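Local coordinates for folylpolyglutamate synthase protein FOLC (Mycobacterium tuberculosis, PDB 2VOS) that probably adds glutamate to dihydropteroate and then, one at a time, to the polyglutamate tail of tetrahydrofolate, using ATP and magnesium in folate biosynthesis, at residues A[22-34]-A[116-128]. Sequence-based numbering, arbitrary orientation.
Sequences DEIASLLQVEHLL and SPAQYVATYREIE
Helix 23-34 and the first three turns of helix 117-140 pack with their N-to-C directions 39° apart and their axes 8.5 Å apart at closest approach, Glu23 lying by Ala118 and Leu27 by Pro117. Glu23, its CG anti to the backbone N (chi1 162°), reaches over Pro117 to the start of the second helix, where its OE2 accepts from Ala118 N at 2.9 Å. This carboxylate thus takes up one of the amides in the helix's first turn, while Ser116 and Gln119 close the same end as a capping box. Further along, Val121 CG2 presses on the backbone of the first helix, 3.5 Å from Leu27 N, and also meets Val30 CG2. Tyr120 enters as a knob into the hole formed by Leu27, Val30, Glu31 and Leu34; Leu27 CD1 comes to 3.7 Å from Tyr120 CD2. The helix pair belongs to the ATP-binding part of this Mur-ligase-like enzyme, away from the nucleotide, and helix 151-165 packs against Tyr120 and Leu34. Glu31 OE2 lies at the edge of the Tyr120 ring and accepts from Tyr120 OH (2.6 Å), which comes from above the carboxylate plane; Lys151 NZ forms a salt bridge with Glu31 OE1, so both oxygens of this buried acid are engaged. Val30 CG1 makes a CH-pi contact over one face of Tyr124, 4.0 Å from the ring centroid. Tyr124 OH, 3.8 Å from Leu33 CD1, donates to the anti side of Glu128 OE2 one turn on.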
ATOM      1  N   ASP A  22      18.232 -14.857  17.600  1.00 56.18           N
ATOM      2  CA  ASP A  22      18.121 -13.799  18.684  1.00 57.58           C
ATOM      3  C   ASP A  22      17.818 -12.389  18.196  1.00 56.64           C
ATOM      4  O   ASP A  22      17.266 -11.576  18.946  1.00 56.53           O
ATOM      5  CB  ASP A  22      19.378 -13.702  19.543  1.00 58.14           C
ATOM      6  CG  ASP A  22      19.209 -12.715  20.732  1.00 61.16           C
ATOM      7  OD1 ASP A  22      18.661 -13.109  21.816  1.00 66.03           O
ATOM      8  OD2 ASP A  22      19.649 -11.549  20.596  1.00 60.70           O
ATOM      9  N   GLU A  23      18.258 -12.096  16.973  1.00 55.92           N
ATOM     10  CA  GLU A  23      17.861 -10.893  16.255  1.00 54.59           C
ATOM     11  C   GLU A  23      16.344 -10.965  16.120  1.00 53.11           C
ATOM     12  O   GLU A  23      15.661 -10.025  16.491  1.00 52.69           O
ATOM     13  CB  GLU A  23      18.568 -10.854  14.877  1.00 55.02           C
ATOM     14  CG  GLU A  23      17.969  -9.923  13.858  1.00 58.23           C
ATOM     15  CD  GLU A  23      18.770  -9.834  12.527  1.00 61.05           C
ATOM     16  OE1 GLU A  23      18.903 -10.883  11.818  1.00 63.86           O
ATOM     17  OE2 GLU A  23      19.258  -8.718  12.223  1.00 52.05           O
ATOM     18  N   ILE A  24      15.825 -12.074  15.584  1.00 52.56           N
ATOM     19  CA  ILE A  24      14.369 -12.284  15.416  1.00 52.72           C
ATOM     20  C   ILE A  24      13.676 -12.253  16.770  1.00 51.29           C
ATOM     21  O   ILE A  24      12.551 -11.771  16.907  1.00 51.27           O
ATOM     22  CB  ILE A  24      13.996 -13.674  14.805  1.00 53.07           C
ATOM     23  CG1 ILE A  24      14.710 -13.961  13.466  1.00 55.09           C
ATOM     24  CG2 ILE A  24      12.475 -13.789  14.651  1.00 53.35           C
ATOM     25  CD1 ILE A  24      14.303 -13.037  12.338  1.00 57.07           C
ATOM     26  N   ALA A  25      14.333 -12.813  17.764  1.00 49.47           N
ATOM     27  CA  ALA A  25      13.715 -12.878  19.063  1.00 48.88           C
ATOM     28  C   ALA A  25      13.598 -11.473  19.658  1.00 48.08           C
ATOM     29  O   ALA A  25      12.553 -11.122  20.221  1.00 46.98           O
ATOM     30  CB  ALA A  25      14.503 -13.793  19.979  1.00 49.43           C
ATOM     31  N   SER A  26      14.667 -10.675  19.539  1.00 46.90           N
ATOM     32  CA  SER A  26      14.625  -9.274  20.006  1.00 46.63           C
ATOM     33  C   SER A  26      13.541  -8.531  19.274  1.00 45.25           C
ATOM     34  O   SER A  26      12.797  -7.781  19.873  1.00 44.62           O
ATOM     35  CB  SER A  26      15.973  -8.541  19.835  1.00 46.88           C
ATOM     36  OG  SER A  26      16.970  -9.129  20.672  1.00 50.39           O
ATOM     37  N   LEU A  27      13.436  -8.724  17.972  1.00 44.69           N
ATOM     38  CA  LEU A  27      12.368  -8.073  17.237  1.00 45.50           C
ATOM     39  C   LEU A  27      10.996  -8.440  17.815  1.00 45.90           C
ATOM     40  O   LEU A  27      10.128  -7.586  17.980  1.00 45.69           O
ATOM     41  CB  LEU A  27      12.441  -8.443  15.765  1.00 44.90           C
ATOM     42  CG  LEU A  27      11.362  -7.710  14.990  1.00 47.54           C
ATOM     43  CD1 LEU A  27      11.869  -7.112  13.730  1.00 50.61           C
ATOM     44  CD2 LEU A  27      10.282  -8.663  14.655  1.00 49.76           C
ATOM     45  N   LEU A  28      10.792  -9.718  18.139  1.00 46.04           N
ATOM     46  CA  LEU A  28       9.490 -10.138  18.715  1.00 46.49           C
ATOM     47  C   LEU A  28       9.203  -9.452  20.077  1.00 46.47           C
ATOM     48  O   LEU A  28       8.064  -9.052  20.391  1.00 44.87           O
ATOM     49  CB  LEU A  28       9.476 -11.667  18.887  1.00 46.26           C
ATOM     50  CG  LEU A  28       9.441 -12.353  17.500  1.00 48.32           C
ATOM     51  CD1 LEU A  28       9.289 -13.871  17.577  1.00 50.06           C
ATOM     52  CD2 LEU A  28       8.318 -11.820  16.687  1.00 49.67           C
ATOM     53  N   GLN A  29      10.248  -9.315  20.877  1.00 44.83           N
ATOM     54  CA  GLN A  29      10.131  -8.602  22.142  1.00 46.36           C
ATOM     55  C   GLN A  29       9.648  -7.159  21.901  1.00 44.52           C
ATOM     56  O   GLN A  29       8.735  -6.657  22.575  1.00 43.86           O
ATOM     57  CB  GLN A  29      11.521  -8.528  22.759  1.00 47.08           C
ATOM     58  CG  GLN A  29      11.664  -8.781  24.216  1.00 54.33           C
ATOM     59  CD  GLN A  29      13.106  -9.193  24.545  1.00 56.96           C
ATOM     60  OE1 GLN A  29      14.052  -8.426  24.351  1.00 58.07           O
ATOM     61  NE2 GLN A  29      13.270 -10.414  25.013  1.00 60.37           N
ATOM     62  N   VAL A  30      10.291  -6.456  20.968  1.00 43.63           N
ATOM     63  CA  VAL A  30       9.841  -5.097  20.678  1.00 42.73           C
ATOM     64  C   VAL A  30       8.388  -5.031  20.251  1.00 43.61           C
ATOM     65  O   VAL A  30       7.639  -4.130  20.708  1.00 42.99           O
ATOM     66  CB  VAL A  30      10.745  -4.379  19.671  1.00 42.08           C
ATOM     67  CG1 VAL A  30      10.074  -3.001  19.183  1.00 40.88           C
ATOM     68  CG2 VAL A  30      12.157  -4.182  20.296  1.00 41.04           C
ATOM     69  N   GLU A  31       7.973  -5.957  19.370  1.00 43.47           N
ATOM     70  CA  GLU A  31       6.594  -5.915  18.817  1.00 43.77           C
ATOM     71  C   GLU A  31       5.560  -6.202  19.936  1.00 42.89           C
ATOM     72  O   GLU A  31       4.432  -5.627  19.946  1.00 41.08           O
ATOM     73  CB  GLU A  31       6.418  -6.971  17.716  1.00 43.58           C
ATOM     74  CG  GLU A  31       7.106  -6.578  16.445  1.00 44.88           C
ATOM     75  CD  GLU A  31       6.542  -5.275  15.958  1.00 46.97           C
ATOM     76  OE1 GLU A  31       5.436  -5.289  15.410  1.00 46.63           O
ATOM     77  OE2 GLU A  31       7.188  -4.229  16.131  1.00 49.60           O
ATOM     78  N   HIS A  32       5.929  -7.131  20.825  1.00 42.41           N
ATOM     79  CA  HIS A  32       5.080  -7.459  21.999  1.00 43.35           C
ATOM     80  C   HIS A  32       4.797  -6.183  22.825  1.00 42.93           C
ATOM     81  O   HIS A  32       3.662  -5.945  23.227  1.00 42.77           O
ATOM     82  CB  HIS A  32       5.734  -8.538  22.875  1.00 43.64           C
ATOM     83  CG  HIS A  32       4.846  -9.045  23.981  1.00 45.46           C
ATOM     84  ND1 HIS A  32       3.599  -9.596  23.751  1.00 48.47           N
ATOM     85  CD2 HIS A  32       5.023  -9.074  25.325  1.00 45.18           C
ATOM     86  CE1 HIS A  32       3.049  -9.945  24.900  1.00 47.77           C
ATOM     87  NE2 HIS A  32       3.891  -9.639  25.871  1.00 47.57           N
ATOM     88  N   LEU A  33       5.821  -5.354  23.054  1.00 41.86           N
ATOM     89  CA  LEU A  33       5.610  -4.088  23.751  1.00 43.05           C
ATOM     90  C   LEU A  33       4.739  -3.150  22.947  1.00 43.95           C
ATOM     91  O   LEU A  33       3.817  -2.555  23.501  1.00 44.57           O
ATOM     92  CB  LEU A  33       6.922  -3.327  24.031  1.00 42.37           C
ATOM     93  CG  LEU A  33       7.874  -3.958  25.036  1.00 45.09           C
ATOM     94  CD1 LEU A  33       9.098  -3.032  25.131  1.00 44.03           C
ATOM     95  CD2 LEU A  33       7.182  -4.151  26.369  1.00 44.52           C
ATOM     96  N   LEU A  34       5.087  -2.950  21.665  1.00 44.07           N
ATOM     97  CA  LEU A  34       4.393  -1.978  20.836  1.00 43.74           C
ATOM     98  C   LEU A  34       2.926  -2.403  20.754  1.00 44.41           C
ATOM     99  O   LEU A  34       2.053  -1.543  20.725  1.00 45.09           O
ATOM    100  CB  LEU A  34       5.013  -1.862  19.417  1.00 42.59           C
ATOM    101  CG  LEU A  34       6.407  -1.231  19.348  1.00 44.57           C
ATOM    102  CD1 LEU A  34       6.895  -1.212  17.916  1.00 44.47           C
ATOM    103  CD2 LEU A  34       6.243   0.191  19.812  1.00 44.97           C
ATOM    104  N   SER A 116      17.290  -4.584   8.808  1.00 34.11           N
ATOM    105  CA  SER A 116      17.312  -5.924   9.454  1.00 36.19           C
ATOM    106  C   SER A 116      16.587  -5.892  10.793  1.00 36.82           C
ATOM    107  O   SER A 116      16.332  -4.815  11.376  1.00 36.88           O
ATOM    108  CB  SER A 116      18.769  -6.376   9.674  1.00 37.20           C
ATOM    109  OG  SER A 116      19.322  -5.467  10.635  1.00 37.75           O
ATOM    110  N   PRO A 117      16.197  -7.059  11.289  1.00 36.94           N
ATOM    111  CA  PRO A 117      15.601  -7.064  12.600  1.00 37.68           C
ATOM    112  C   PRO A 117      16.534  -6.357  13.656  1.00 38.95           C
ATOM    113  O   PRO A 117      16.064  -5.670  14.523  1.00 36.41           O
ATOM    114  CB  PRO A 117      15.453  -8.581  12.896  1.00 39.00           C
ATOM    115  CG  PRO A 117      15.154  -9.166  11.466  1.00 38.96           C
ATOM    116  CD  PRO A 117      16.203  -8.393  10.650  1.00 36.68           C
ATOM    117  N   ALA A 118      17.846  -6.543  13.576  1.00 39.12           N
ATOM    118  CA  ALA A 118      18.743  -5.918  14.550  1.00 39.89           C
ATOM    119  C   ALA A 118      18.663  -4.349  14.497  1.00 40.19           C
ATOM    120  O   ALA A 118      18.588  -3.651  15.511  1.00 41.10           O
ATOM    121  CB  ALA A 118      20.183  -6.460  14.295  1.00 38.93           C
ATOM    122  N   GLN A 119      18.634  -3.800  13.297  1.00 41.12           N
ATOM    123  CA  GLN A 119      18.574  -2.374  13.121  1.00 40.44           C
ATOM    124  C   GLN A 119      17.227  -1.875  13.604  1.00 41.87           C
ATOM    125  O   GLN A 119      17.145  -0.733  14.076  1.00 41.06           O
ATOM    126  CB  GLN A 119      18.697  -2.040  11.644  1.00 41.10           C
ATOM    127  CG  GLN A 119      20.151  -1.989  11.168  1.00 46.88           C
ATOM    128  CD  GLN A 119      20.387  -2.359   9.676  1.00 50.79           C
ATOM    129  OE1 GLN A 119      19.468  -2.643   8.870  1.00 46.03           O
ATOM    130  NE2 GLN A 119      21.657  -2.376   9.326  1.00 53.22           N
ATOM    131  N   TYR A 120      16.155  -2.679  13.415  1.00 40.94           N
ATOM    132  CA  TYR A 120      14.795  -2.232  13.805  1.00 41.20           C
ATOM    133  C   TYR A 120      14.760  -2.089  15.318  1.00 41.79           C
ATOM    134  O   TYR A 120      14.268  -1.093  15.870  1.00 41.25           O
ATOM    135  CB  TYR A 120      13.779  -3.258  13.304  1.00 39.63           C
ATOM    136  CG  TYR A 120      12.313  -3.053  13.665  1.00 41.88           C
ATOM    137  CD1 TYR A 120      11.451  -2.379  12.794  1.00 39.39           C
ATOM    138  CD2 TYR A 120      11.768  -3.568  14.842  1.00 40.80           C
ATOM    139  CE1 TYR A 120      10.072  -2.205  13.098  1.00 38.54           C
ATOM    140  CE2 TYR A 120      10.339  -3.385  15.157  1.00 37.71           C
ATOM    141  CZ  TYR A 120       9.536  -2.715  14.263  1.00 38.34           C
ATOM    142  OH  TYR A 120       8.172  -2.538  14.495  1.00 38.70           O
ATOM    143  N   VAL A 121      15.262  -3.120  16.003  1.00 41.83           N
ATOM    144  CA  VAL A 121      15.386  -3.098  17.482  1.00 40.80           C
ATOM    145  C   VAL A 121      16.285  -1.943  17.949  1.00 40.88           C
ATOM    146  O   VAL A 121      15.899  -1.235  18.859  1.00 40.75           O
ATOM    147  CB  VAL A 121      15.920  -4.476  18.018  1.00 41.01           C
ATOM    148  CG1 VAL A 121      16.252  -4.443  19.490  1.00 39.68           C
ATOM    149  CG2 VAL A 121      14.882  -5.578  17.720  1.00 41.48           C
ATOM    150  N   ALA A 122      17.481  -1.754  17.339  1.00 40.85           N
ATOM    151  CA  ALA A 122      18.378  -0.669  17.749  1.00 40.34           C
ATOM    152  C   ALA A 122      17.688   0.683  17.560  1.00 41.48           C
ATOM    153  O   ALA A 122      17.873   1.576  18.350  1.00 40.58           O
ATOM    154  CB  ALA A 122      19.683  -0.697  16.925  1.00 40.44           C
ATOM    155  N   THR A 123      16.894   0.832  16.497  1.00 40.99           N
ATOM    156  CA  THR A 123      16.177   2.094  16.274  1.00 41.79           C
ATOM    157  C   THR A 123      15.152   2.346  17.375  1.00 42.26           C
ATOM    158  O   THR A 123      15.086   3.431  17.912  1.00 41.30           O
ATOM    159  CB  THR A 123      15.532   2.126  14.868  1.00 42.16           C
ATOM    160  OG1 THR A 123      16.581   1.953  13.907  1.00 41.71           O
ATOM    161  CG2 THR A 123      14.860   3.453  14.587  1.00 40.38           C
ATOM    162  N   TYR A 124      14.388   1.327  17.732  1.00 41.89           N
ATOM    163  CA  TYR A 124      13.418   1.441  18.811  1.00 42.05           C
ATOM    164  C   TYR A 124      14.150   1.791  20.134  1.00 42.79           C
ATOM    165  O   TYR A 124      13.784   2.745  20.835  1.00 42.87           O
ATOM    166  CB  TYR A 124      12.653   0.113  18.973  1.00 41.22           C
ATOM    167  CG  TYR A 124      11.808   0.145  20.206  1.00 42.56           C
ATOM    168  CD1 TYR A 124      10.613   0.874  20.226  1.00 45.28           C
ATOM    169  CD2 TYR A 124      12.210  -0.487  21.356  1.00 41.36           C
ATOM    170  CE1 TYR A 124       9.846   0.964  21.354  1.00 46.84           C
ATOM    171  CE2 TYR A 124      11.463  -0.427  22.474  1.00 43.28           C
ATOM    172  CZ  TYR A 124      10.277   0.311  22.487  1.00 46.38           C
ATOM    173  OH  TYR A 124       9.521   0.397  23.650  1.00 47.93           O
ATOM    174  N   ARG A 125      15.206   1.045  20.461  1.00 42.24           N
ATOM    175  CA  ARG A 125      15.935   1.274  21.696  1.00 43.31           C
ATOM    176  C   ARG A 125      16.495   2.677  21.740  1.00 44.55           C
ATOM    177  O   ARG A 125      16.504   3.326  22.782  1.00 44.90           O
ATOM    178  CB  ARG A 125      17.098   0.303  21.832  1.00 43.93           C
ATOM    179  CG  ARG A 125      16.739  -1.170  22.133  1.00 48.93           C
ATOM    180  CD  ARG A 125      18.050  -1.871  22.601  1.00 58.48           C
ATOM    181  NE  ARG A 125      17.812  -3.149  23.266  1.00 65.96           N
ATOM    182  CZ  ARG A 125      17.593  -3.268  24.575  1.00 69.32           C
ATOM    183  NH1 ARG A 125      17.584  -2.179  25.355  1.00 69.64           N
ATOM    184  NH2 ARG A 125      17.380  -4.475  25.104  1.00 70.97           N
ATOM    185  N   GLU A 126      16.996   3.172  20.614  1.00 45.25           N
ATOM    186  CA  GLU A 126      17.594   4.507  20.648  1.00 46.15           C
ATOM    187  C   GLU A 126      16.557   5.608  20.896  1.00 45.32           C
ATOM    188  O   GLU A 126      16.856   6.547  21.634  1.00 46.02           O
ATOM    189  CB  GLU A 126      18.437   4.794  19.413  1.00 47.38           C
ATOM    190  CG  GLU A 126      17.754   5.598  18.354  1.00 52.59           C
ATOM    191  CD  GLU A 126      18.672   5.778  17.121  1.00 58.11           C
ATOM    192  OE1 GLU A 126      19.895   5.622  17.267  1.00 62.24           O
ATOM    193  OE2 GLU A 126      18.180   6.055  16.028  1.00 57.42           O
ATOM    194  N   ILE A 127      15.341   5.506  20.329  1.00 43.54           N
ATOM    195  CA  ILE A 127      14.325   6.505  20.655  1.00 42.55           C
ATOM    196  C   ILE A 127      13.514   6.239  21.937  1.00 42.37           C
ATOM    197  O   ILE A 127      12.915   7.172  22.489  1.00 42.29           O
ATOM    198  CB  ILE A 127      13.383   6.823  19.501  1.00 42.90           C
ATOM    199  CG1 ILE A 127      12.437   5.661  19.236  1.00 42.65           C
ATOM    200  CG2 ILE A 127      14.183   7.228  18.212  1.00 39.83           C
ATOM    201  CD1 ILE A 127      11.216   6.126  18.379  1.00 41.82           C
ATOM    202  N   GLU A 128      13.563   5.021  22.465  1.00 41.52           N
ATOM    203  CA  GLU A 128      12.635   4.633  23.554  1.00 42.57           C
ATOM    204  C   GLU A 128      12.672   5.588  24.777  1.00 43.23           C
ATOM    205  O   GLU A 128      11.612   5.911  25.349  1.00 44.38           O
ATOM    206  CB  GLU A 128      12.895   3.191  24.029  1.00 42.67           C
ATOM    207  CG  GLU A 128      11.830   2.677  25.051  1.00 43.18           C
ATOM    208  CD  GLU A 128      12.158   1.277  25.577  1.00 41.81           C
ATOM    209  OE1 GLU A 128      13.251   1.122  26.121  1.00 42.30           O
ATOM    210  OE2 GLU A 128      11.326   0.345  25.459  1.00 44.52           O
TER